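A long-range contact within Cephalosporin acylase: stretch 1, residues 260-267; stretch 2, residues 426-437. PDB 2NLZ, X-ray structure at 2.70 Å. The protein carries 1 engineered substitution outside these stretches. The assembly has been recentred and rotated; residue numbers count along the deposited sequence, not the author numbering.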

ATOM      1  N   ARG D 260      -7.192  17.414 -27.702  1.00 36.34           N
ATOM      2  CA  ARG D 260      -8.119  16.298 -27.903  1.00 36.71           C
ATOM      3  C   ARG D 260      -9.574  16.730 -27.793  1.00 37.27           C
ATOM      4  O   ARG D 260     -10.383  16.057 -27.144  1.00 34.53           O
ATOM      5  CB  ARG D 260      -7.801  15.144 -26.941  1.00 35.64           C
ATOM      6  CG  ARG D 260      -6.316  14.985 -26.709  1.00 38.79           C
ATOM      7  CD  ARG D 260      -5.948  13.595 -26.335  1.00 38.16           C
ATOM      8  NE  ARG D 260      -4.536  13.506 -25.973  1.00 38.79           N
ATOM      9  CZ  ARG D 260      -3.567  13.196 -26.825  1.00 42.15           C
ATOM     10  NH1 ARG D 260      -3.855  12.947 -28.095  1.00 36.15           N
ATOM     11  NH2 ARG D 260      -2.311  13.134 -26.406  1.00 45.42           N
ATOM     12  N   GLY D 261      -9.884  17.862 -28.433  1.00 38.47           N
ATOM     13  CA  GLY D 261     -11.249  18.400 -28.488  1.00 41.94           C
ATOM     14  C   GLY D 261     -11.508  19.540 -27.521  1.00 43.31           C
ATOM     15  O   GLY D 261     -12.294  20.456 -27.811  1.00 40.09           O
ATOM     16  N   TYR D 262     -10.853  19.462 -26.361  1.00 35.95           N
ATOM     17  CA  TYR D 262     -10.907  20.500 -25.343  1.00 34.08           C
ATOM     18  C   TYR D 262      -9.960  21.634 -25.729  1.00 35.29           C
ATOM     19  O   TYR D 262      -9.080  21.460 -26.580  1.00 36.15           O
ATOM     20  CB  TYR D 262     -10.487  19.932 -23.981  1.00 34.99           C
ATOM     21  CG  TYR D 262     -11.448  18.920 -23.380  1.00 33.45           C
ATOM     22  CD1 TYR D 262     -12.350  19.301 -22.390  1.00 33.24           C
ATOM     23  CD2 TYR D 262     -11.445  17.583 -23.797  1.00 37.93           C
ATOM     24  CE1 TYR D 262     -13.231  18.385 -21.834  1.00 41.91           C
ATOM     25  CE2 TYR D 262     -12.325  16.654 -23.245  1.00 33.52           C
ATOM     26  CZ  TYR D 262     -13.214  17.067 -22.264  1.00 38.60           C
ATOM     27  OH  TYR D 262     -14.092  16.172 -21.701  1.00 40.70           O
ATOM     28  N   ARG D 263     -10.145  22.793 -25.108  1.00 33.75           N
ATOM     29  CA  ARG D 263      -9.170  23.870 -25.215  1.00 32.67           C
ATOM     30  C   ARG D 263      -8.618  24.242 -23.841  1.00 31.81           C
ATOM     31  O   ARG D 263      -9.373  24.533 -22.905  1.00 28.59           O
ATOM     32  CB  ARG D 263      -9.749  25.088 -25.940  1.00 35.97           C
ATOM     33  CG  ARG D 263     -10.099  24.821 -27.398  1.00 49.67           C
ATOM     34  CD  ARG D 263     -10.057  26.095 -28.229  1.00 56.84           C
ATOM     35  NE  ARG D 263      -8.693  26.497 -28.579  1.00 65.19           N
ATOM     36  CZ  ARG D 263      -8.056  26.124 -29.685  1.00 65.63           C
ATOM     37  NH1 ARG D 263      -8.650  25.329 -30.562  1.00 69.97           N
ATOM     38  NH2 ARG D 263      -6.822  26.541 -29.918  1.00 59.20           N
ATOM     39  N   VAL D 264      -7.293  24.212 -23.736  1.00 29.80           N
ATOM     40  CA  VAL D 264      -6.588  24.540 -22.502  1.00 24.06           C
ATOM     41  C   VAL D 264      -6.128  26.000 -22.544  1.00 25.97           C
ATOM     42  O   VAL D 264      -5.342  26.386 -23.409  1.00 28.62           O
ATOM     43  CB  VAL D 264      -5.375  23.616 -22.298  1.00 18.29           C
ATOM     44  CG1 VAL D 264      -4.751  23.853 -20.945  1.00 20.47           C
ATOM     45  CG2 VAL D 264      -5.791  22.177 -22.423  1.00  4.59           C
ATOM     46  N   TRP D 265      -6.622  26.805 -21.606  1.00 25.62           N
ATOM     47  CA  TRP D 265      -6.339  28.236 -21.613  1.00 27.24           C
ATOM     48  C   TRP D 265      -5.314  28.656 -20.562  1.00 28.68           C
ATOM     49  O   TRP D 265      -5.317  28.151 -19.434  1.00 36.71           O
ATOM     50  CB  TRP D 265      -7.622  29.027 -21.412  1.00 26.10           C
ATOM     51  CG  TRP D 265      -8.613  28.804 -22.483  1.00 30.76           C
ATOM     52  CD1 TRP D 265      -9.581  27.852 -22.511  1.00 30.98           C
ATOM     53  CD2 TRP D 265      -8.753  29.559 -23.695  1.00 41.85           C
ATOM     54  NE1 TRP D 265     -10.321  27.961 -23.667  1.00 31.51           N
ATOM     55  CE2 TRP D 265      -9.833  28.999 -24.413  1.00 40.53           C
ATOM     56  CE3 TRP D 265      -8.072  30.656 -24.243  1.00 40.31           C
ATOM     57  CZ2 TRP D 265     -10.250  29.494 -25.658  1.00 34.14           C
ATOM     58  CZ3 TRP D 265      -8.483  31.144 -25.482  1.00 40.25           C
ATOM     59  CH2 TRP D 265      -9.566  30.558 -26.175  1.00 35.07           C
ATOM     60  N   GLU D 266      -4.436  29.573 -20.956  1.00 24.91           N
ATOM     61  CA  GLU D 266      -3.511  30.203 -20.042  1.00 26.93           C
ATOM     62  C   GLU D 266      -3.477  31.712 -20.336  1.00 31.15           C
ATOM     63  O   GLU D 266      -3.874  32.153 -21.422  1.00 37.50           O
ATOM     64  CB  GLU D 266      -2.102  29.622 -20.229  1.00 27.91           C
ATOM     65  CG  GLU D 266      -1.953  28.121 -19.992  1.00 29.21           C
ATOM     66  CD  GLU D 266      -1.894  27.722 -18.522  1.00 34.83           C
ATOM     67  OE1 GLU D 266      -1.632  28.592 -17.655  1.00 31.85           O
ATOM     68  OE2 GLU D 266      -2.103  26.520 -18.240  1.00 23.52           O
ATOM     69  N   ILE D 267      -3.015  32.497 -19.366  1.00 25.07           N
ATOM     70  CA  ILE D 267      -2.621  33.881 -19.598  1.00 25.30           C
ATOM     71  C   ILE D 267      -1.407  33.884 -20.536  1.00 36.10           C
ATOM     72  O   ILE D 267      -0.494  33.070 -20.360  1.00 33.82           O
ATOM     73  CB  ILE D 267      -2.234  34.564 -18.263  1.00 22.89           C
ATOM     74  CG1 ILE D 267      -3.442  34.639 -17.313  1.00 27.78           C
ATOM     75  CG2 ILE D 267      -1.586  35.941 -18.498  1.00 22.29           C
ATOM     76  CD1 ILE D 267      -4.679  35.340 -17.875  1.00 22.14           C
ATOM     77  N   LEU D 426     -10.224  25.555 -18.487  1.00 21.35           N
ATOM     78  CA  LEU D 426     -10.560  24.515 -19.443  1.00 25.92           C
ATOM     79  C   LEU D 426     -11.941  24.726 -20.073  1.00 27.57           C
ATOM     80  O   LEU D 426     -12.904  25.110 -19.396  1.00 25.40           O
ATOM     81  CB  LEU D 426     -10.458  23.126 -18.799  1.00 23.62           C
ATOM     82  CG  LEU D 426     -10.495  21.893 -19.724  1.00 22.22           C
ATOM     83  CD1 LEU D 426      -9.462  21.971 -20.841  1.00 24.63           C
ATOM     84  CD2 LEU D 426     -10.314  20.604 -18.926  1.00 22.27           C
ATOM     85  N   THR D 427     -12.015  24.425 -21.369  1.00 34.24           N
ATOM     86  CA  THR D 427     -13.148  24.756 -22.226  1.00 34.39           C
ATOM     87  C   THR D 427     -13.358  23.639 -23.260  1.00 33.52           C
ATOM     88  O   THR D 427     -12.400  23.011 -23.690  1.00 38.30           O
ATOM     89  CB  THR D 427     -12.872  26.132 -22.891  1.00 30.23           C
ATOM     90  OG1 THR D 427     -13.418  27.162 -22.065  1.00 32.72           O
ATOM     91  CG2 THR D 427     -13.430  26.249 -24.298  1.00 35.20           C
ATOM     92  N   LYS D 428     -14.607  23.369 -23.627  1.00 35.94           N
ATOM     93  CA  LYS D 428     -14.900  22.408 -24.696  1.00 42.98           C
ATOM     94  C   LYS D 428     -16.022  22.910 -25.606  1.00 45.02           C
ATOM     95  O   LYS D 428     -17.166  23.053 -25.162  1.00 49.86           O
ATOM     96  CB  LYS D 428     -15.261  21.042 -24.110  1.00 40.11           C
ATOM     97  CG  LYS D 428     -15.503  19.941 -25.134  1.00 51.34           C
ATOM     98  CD  LYS D 428     -16.003  18.669 -24.452  1.00 62.29           C
ATOM     99  CE  LYS D 428     -16.425  17.599 -25.453  1.00 69.35           C
ATOM    100  NZ  LYS D 428     -15.278  17.053 -26.221  1.00 65.93           N
ATOM    101  N   ASN D 429     -15.681  23.161 -26.874  1.00 49.12           N
ATOM    102  CA  ASN D 429     -16.630  23.637 -27.895  1.00 52.70           C
ATOM    103  C   ASN D 429     -17.327  24.931 -27.500  1.00 51.41           C
ATOM    104  O   ASN D 429     -18.558  25.013 -27.542  1.00 53.97           O
ATOM    105  CB  ASN D 429     -17.690  22.575 -28.236  1.00 51.80           C
ATOM    106  CG  ASN D 429     -17.089  21.291 -28.770  1.00 58.13           C
ATOM    107  OD1 ASN D 429     -16.062  21.296 -29.442  1.00 54.83           O
ATOM    108  ND2 ASN D 429     -17.741  20.173 -28.473  1.00 65.17           N
ATOM    109  N   ASP D 430     -16.534  25.923 -27.102  1.00 50.28           N
ATOM    110  CA  ASP D 430     -17.035  27.226 -26.620  1.00 58.17           C
ATOM    111  C   ASP D 430     -18.034  27.141 -25.441  1.00 50.52           C
ATOM    112  O   ASP D 430     -18.870  28.025 -25.236  1.00 44.92           O
ATOM    113  CB  ASP D 430     -17.574  28.089 -27.778  1.00 66.66           C
ATOM    114  CG  ASP D 430     -17.582  29.581 -27.448  1.00 78.96           C
ATOM    115  OD1 ASP D 430     -16.667  30.049 -26.735  1.00 78.02           O
ATOM    116  OD2 ASP D 430     -18.512  30.285 -27.898  1.00 88.40           O
ATOM    117  N   GLN D 431     -17.930  26.060 -24.675  1.00 47.14           N
ATOM    118  CA  GLN D 431     -18.623  25.933 -23.402  1.00 41.56           C
ATOM    119  C   GLN D 431     -17.557  25.943 -22.304  1.00 36.28           C
ATOM    120  O   GLN D 431     -16.465  25.394 -22.487  1.00 34.32           O
ATOM    121  CB  GLN D 431     -19.445  24.638 -23.349  1.00 47.20           C
ATOM    122  CG  GLN D 431     -20.604  24.564 -24.343  1.00 67.46           C
ATOM    123  CD  GLN D 431     -21.696  25.576 -24.046  1.00 78.57           C
ATOM    124  OE1 GLN D 431     -22.059  25.798 -22.889  1.00 85.40           O
ATOM    125  NE2 GLN D 431     -22.225  26.196 -25.093  1.00 80.01           N
ATOM    126  N   PRO D 432     -17.857  26.583 -21.160  1.00 33.07           N
ATOM    127  CA  PRO D 432     -16.875  26.578 -20.093  1.00 31.47           C
ATOM    128  C   PRO D 432     -16.969  25.277 -19.309  1.00 29.98           C
ATOM    129  O   PRO D 432     -18.073  24.833 -18.942  1.00 38.10           O
ATOM    130  CB  PRO D 432     -17.326  27.736 -19.213  1.00 24.30           C
ATOM    131  CG  PRO D 432     -18.806  27.726 -19.331  1.00 33.74           C
ATOM    132  CD  PRO D 432     -19.081  27.309 -20.769  1.00 37.60           C
ATOM    133  N   ILE D 433     -15.827  24.645 -19.069  1.00 28.49           N
ATOM    134  CA  ILE D 433     -15.860  23.538 -18.127  1.00 32.21           C
ATOM    135  C   ILE D 433     -15.242  23.921 -16.770  1.00 27.49           C
ATOM    136  O   ILE D 433     -15.691  23.433 -15.737  1.00 33.16           O
ATOM    137  CB  ILE D 433     -15.426  22.157 -18.722  1.00 32.60           C
ATOM    138  CG1 ILE D 433     -13.934  21.940 -18.618  1.00 44.13           C
ATOM    139  CG2 ILE D 433     -15.925  21.962 -20.177  1.00 20.42           C
ATOM    140  CD1 ILE D 433     -13.607  20.490 -18.768  1.00 72.83           C
ATOM    141  N   GLY D 434     -14.266  24.824 -16.756  1.00 19.44           N
ATOM    142  CA  GLY D 434     -13.860  25.395 -15.470  1.00 18.58           C
ATOM    143  C   GLY D 434     -12.448  25.887 -15.198  1.00 20.51           C
ATOM    144  O   GLY D 434     -11.544  25.789 -16.045  1.00 19.73           O
ATOM    145  N   PRO D 435     -12.256  26.451 -13.995  1.00 22.76           N
ATOM    146  CA  PRO D 435     -10.951  26.919 -13.552  1.00 24.54           C
ATOM    147  C   PRO D 435     -10.137  25.817 -12.868  1.00 21.94           C
ATOM    148  O   PRO D 435     -10.697  24.945 -12.186  1.00 23.05           O
ATOM    149  CB  PRO D 435     -11.306  28.023 -12.564  1.00 16.39           C
ATOM    150  CG  PRO D 435     -12.628  27.594 -11.987  1.00 25.23           C
ATOM    151  CD  PRO D 435     -13.306  26.702 -12.993  1.00 19.19           C
ATOM    152  N   PHE D 436      -8.825  25.863 -13.078  1.00 20.41           N
ATOM    153  CA  PHE D 436      -7.903  24.957 -12.418  1.00 20.36           C
ATOM    154  C   PHE D 436      -6.579  25.683 -12.228  1.00 21.51           C
ATOM    155  O   PHE D 436      -6.310  26.679 -12.907  1.00 26.73           O
ATOM    156  CB  PHE D 436      -7.704  23.676 -13.238  1.00 16.78           C
ATOM    157  CG  PHE D 436      -6.929  23.880 -14.512  1.00 18.96           C
ATOM    158  CD1 PHE D 436      -7.579  24.207 -15.677  1.00 22.01           C
ATOM    159  CD2 PHE D 436      -5.546  23.729 -14.539  1.00 27.23           C
ATOM    160  CE1 PHE D 436      -6.882  24.389 -16.837  1.00 26.32           C
ATOM    161  CE2 PHE D 436      -4.839  23.916 -15.700  1.00 29.71           C
ATOM    162  CZ  PHE D 436      -5.509  24.243 -16.852  1.00 29.64           C
ATOM    163  N   GLY D 437      -5.769  25.191 -11.297  1.00 25.69           N
ATOM    164  CA  GLY D 437      -4.413  25.690 -11.110  1.00 20.81           C
ATOM    165  C   GLY D 437      -3.656  24.783 -10.172  1.00 25.40           C
ATOM    166  O   GLY D 437      -4.252  24.165  -9.284  1.00 22.79           O
TER

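The contact is a short piece of antiparallel sheet. Strand 262-266 runs beside strand 426-428 with an angle of 155° between their N-to-C directions, and their axes approach to 4.5 Å. R263 and T427 form the hydrogen-bonded pair that fixes the register. R263 N donates to T427 O at 2.7 Å, almost straight at 174°, while T427 N donates to R263 O at 3.1 Å with a more bent angle of 136°. Next to it, V264 and L426 make a non-hydrogen-bonded pair, their CA atoms 5.0 Å apart. Residues so far apart in sequence are thus held by two backbone bonds, and side chains add much of the remaining contact.

Stretch 2 is also bonded to itself. L426 N donates to G434 O at 2.8 Å, and K428 and Q431 exchange bonds, K428 N to Q431 O at 3.0 Å and Q431 N to K428 O at 3.1 Å. Strand 426-428 therefore lies between strand 262-266 and the returning strand 431-437, whose axis comes no nearer than 9.2 Å to that of strand 262-266. From this third strand, only I433 and F436 reach stretch 1.

The alternation of a strand sorts the side chains. Y262, V264, L426 and K428 share one face of the sheet; R263 and T427 share the other. On the first face, L426 is the apolar hinge between two neighbours: its CD1 lies 3.9 Å from Y262 CB and 4.0 Å from V264 CG2. Beyond it, I433 CD1 meets Y262 CE1 at 3.7 Å, and F436 presents its ring edge to V264, with CZ 4.2 Å from V264 CG1. These are contacts of shape and hydrophobicity, and all five residues are buried.

Y262, which loses more area to the partner stretch than any other residue here, also receives the most mixed chemistry. K428 extends through three t rotamers and lays its aliphatic chain over one face of the ring: CD sits 4.1 Å from the centroid of the Y262 ring, a CH-pi contact. Its p chi4 then leaves NZ over the same face, 4.6 Å from that centroid and 25° off the normal, so the ammonium charge makes a cation-pi interaction with the pi cloud. One long side chain thus offers both a greasy methylene and a cation to one aromatic surface.

On the opposite face, T427 is covered by its neighbours. Its CG2 lies 4.2 Å from R263 CB, although the end of the arginine leads away and is hydrogen-bonded elsewhere in the structure. The indole of W265 comes in edge-on, bringing NE1 to 3.2 Å from T427 CB, a close packing contact rather than a hydrogen bond.

G261, just before the strand, has phi/psi of 101/-34, where a CB would be jammed against the preceding carbonyl oxygen; that alone calls for glycine. The rule is economical: two backbone bonds at one pair mark the register, alternation sorts the bridged residues between the faces, and larger side chains such as W265 and F436 reach in from the side.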